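Local coordinates for blood group a-and b-cleaving endo-beta-galactosidase (Streptococcus pneumoniae, PDB 2YGL), which probably binds blood group carbohydrate through the tandem CBM51 modules of a family 98 endo-beta-galactosidase thought to cleave the A and B antigens, at residues 137-140 with 141-145. Sequence-based numbering, arbitrary orientation.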
ATOM      1  N   VAL A 137      -2.453 -17.045   5.602  1.00 26.92           N
ATOM      2  CA  VAL A 137      -0.999 -16.893   5.538  1.00 27.42           C
ATOM      3  C   VAL A 137      -0.587 -15.479   5.140  1.00 27.77           C
ATOM      4  O   VAL A 137      -1.260 -14.828   4.338  1.00 27.75           O
ATOM      5  CB  VAL A 137      -0.328 -17.925   4.582  1.00 27.39           C
ATOM      6  CG1 VAL A 137      -0.360 -19.321   5.187  1.00 27.52           C
ATOM      7  CG2 VAL A 137      -0.974 -17.908   3.198  1.00 27.28           C
ATOM      8  N   THR A 138       0.523 -15.019   5.712  1.00 28.16           N
ATOM      9  CA  THR A 138       1.101 -13.726   5.367  1.00 28.79           C
ATOM     10  C   THR A 138       1.858 -13.841   4.043  1.00 29.13           C
ATOM     11  O   THR A 138       2.557 -14.825   3.798  1.00 29.21           O
ATOM     12  CB  THR A 138       2.053 -13.214   6.477  1.00 28.73           C
ATOM     13  OG1 THR A 138       1.419 -13.349   7.755  1.00 29.05           O
ATOM     14  CG2 THR A 138       2.410 -11.749   6.260  1.00 28.86           C
ATOM     15  N   ILE A 139       1.694 -12.836   3.190  1.00 29.61           N
ATOM     16  CA  ILE A 139       2.418 -12.758   1.927  1.00 30.15           C
ATOM     17  C   ILE A 139       3.568 -11.759   2.074  1.00 30.65           C
ATOM     18  O   ILE A 139       3.344 -10.619   2.493  1.00 30.76           O
ATOM     19  CB  ILE A 139       1.471 -12.360   0.765  1.00 30.10           C
ATOM     20  CG1 ILE A 139       0.532 -13.523   0.433  1.00 30.29           C
ATOM     21  CG2 ILE A 139       2.256 -11.938  -0.477  1.00 29.79           C
ATOM     22  CD1 ILE A 139      -0.646 -13.140  -0.437  1.00 30.41           C
ATOM     23  N   PRO A 140       4.807 -12.189   1.749  1.00 31.08           N
ATOM     24  CA  PRO A 140       5.970 -11.296   1.786  1.00 31.38           C
ATOM     25  C   PRO A 140       5.822 -10.160   0.781  1.00 31.74           C
ATOM     26  O   PRO A 140       5.264 -10.363  -0.299  1.00 31.80           O
ATOM     27  CB  PRO A 140       7.132 -12.213   1.382  1.00 31.37           C
ATOM     28  CG  PRO A 140       6.647 -13.596   1.656  1.00 31.23           C
ATOM     29  CD  PRO A 140       5.187 -13.556   1.350  1.00 31.13           C
ATOM     30  N   GLN A 141       6.316  -8.976   1.140  1.00 32.16           N
ATOM     31  CA  GLN A 141       6.162  -7.772   0.314  1.00 32.55           C
ATOM     32  C   GLN A 141       6.718  -7.958  -1.097  1.00 32.46           C
ATOM     33  O   GLN A 141       6.208  -7.376  -2.057  1.00 32.64           O
ATOM     34  CB  GLN A 141       6.829  -6.571   0.996  1.00 32.79           C
ATOM     35  CG  GLN A 141       6.397  -5.209   0.448  1.00 34.00           C
ATOM     36  CD  GLN A 141       7.097  -4.037   1.128  1.00 35.57           C
ATOM     37  OE1 GLN A 141       7.906  -4.218   2.044  1.00 36.24           O
ATOM     38  NE2 GLN A 141       6.784  -2.824   0.677  1.00 36.03           N
ATOM     39  N   ASN A 142       7.751  -8.787  -1.206  1.00 32.33           N
ATOM     40  CA  ASN A 142       8.439  -9.059  -2.467  1.00 32.30           C
ATOM     41  C   ASN A 142       7.807 -10.157  -3.335  1.00 31.91           C
ATOM     42  O   ASN A 142       8.264 -10.396  -4.456  1.00 31.99           O
ATOM     43  CB  ASN A 142       9.898  -9.426  -2.175  1.00 32.54           C
ATOM     44  CG  ASN A 142      10.049 -10.231  -0.892  1.00 33.12           C
ATOM     45  OD1 ASN A 142      10.190  -9.666   0.193  1.00 34.23           O
ATOM     46  ND2 ASN A 142      10.013 -11.554  -1.013  1.00 33.71           N
ATOM     47  N   ALA A 143       6.763 -10.812  -2.823  1.00 31.38           N
ATOM     48  CA  ALA A 143       6.198 -12.020  -3.448  1.00 30.84           C
ATOM     49  C   ALA A 143       5.770 -11.849  -4.905  1.00 30.36           C
ATOM     50  O   ALA A 143       5.185 -10.832  -5.278  1.00 30.34           O
ATOM     51  CB  ALA A 143       5.047 -12.565  -2.619  1.00 30.91           C
ATOM     52  N   LYS A 144       6.062 -12.867  -5.713  1.00 29.79           N
ATOM     53  CA  LYS A 144       5.788 -12.841  -7.152  1.00 29.27           C
ATOM     54  C   LYS A 144       4.770 -13.897  -7.594  1.00 28.70           C
ATOM     55  O   LYS A 144       3.976 -13.655  -8.505  1.00 28.63           O
ATOM     56  CB  LYS A 144       7.091 -13.006  -7.945  1.00 29.39           C
ATOM     57  CG  LYS A 144       8.007 -11.783  -7.903  1.00 29.93           C
ATOM     58  CD  LYS A 144       9.381 -12.086  -8.492  1.00 30.72           C
ATOM     59  CE  LYS A 144      10.264 -10.843  -8.525  1.00 31.20           C
ATOM     60  NZ  LYS A 144      10.532 -10.289  -7.161  1.00 31.70           N
ATOM     61  N   LYS A 145       4.795 -15.058  -6.942  1.00 28.13           N
ATOM     62  CA  LYS A 145       3.999 -16.205  -7.377  1.00 27.46           C
ATOM     63  C   LYS A 145       3.397 -16.968  -6.199  1.00 26.93           C
ATOM     64  O   LYS A 145       4.114 -17.383  -5.286  1.00 26.92           O
ATOM     65  CB  LYS A 145       4.871 -17.144  -8.217  1.00 27.54           C
ATOM     66  CG  LYS A 145       4.117 -18.231  -8.967  1.00 27.93           C
ATOM     67  CD  LYS A 145       5.094 -19.206  -9.596  1.00 28.30           C
ATOM     68  CE  LYS A 145       4.424 -20.066 -10.647  1.00 28.53           C
ATOM     69  NZ  LYS A 145       5.429 -20.879 -11.389  1.00 28.84           N
TER
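Pro-140 and Ala-143 close a type I beta turn that carries the chain out of strand 133-138 and round toward strand 145-151, on the other sheet of this beta-sandwich carbohydrate-binding module. Gln-141 occupies the first corner, its side chain running out extended and pointing away from the preceding segment. At the second corner the end of Asn-142 bends back to the CB edge of the Pro-140 ring, ND2 lying 3.8 Å from Pro-140 CB in a van der Waals contact. Ala-143 then makes the closing hydrogen bond, its N to Pro-140 O at 3.0 Å; the bond is fairly straight (162° at the hydrogen), although the donor stands well above the carbonyl plane. Its methyl points back across the turn, CB meeting Ile-139 CG2 at 3.6 Å and, more loosely, Pro-140 CD at 4.1 Å. The isoleucine torsion (chi1 -71°) sets CG2 opposite the backbone N and beside the carbonyl carbon, making it the branch that reaches Ala-143. Ile-110 touches both Ile-139 and Ala-143, while Lys-144 N and Lys-145 N are hydrogen-bonded to the carboxylate of Asp-111. The chemistry thus divides the turn: one backbone bond closes it, the buried Ile-139 and Ala-143 face the interior, and Pro-140 and the amide residues of both corners are exposed.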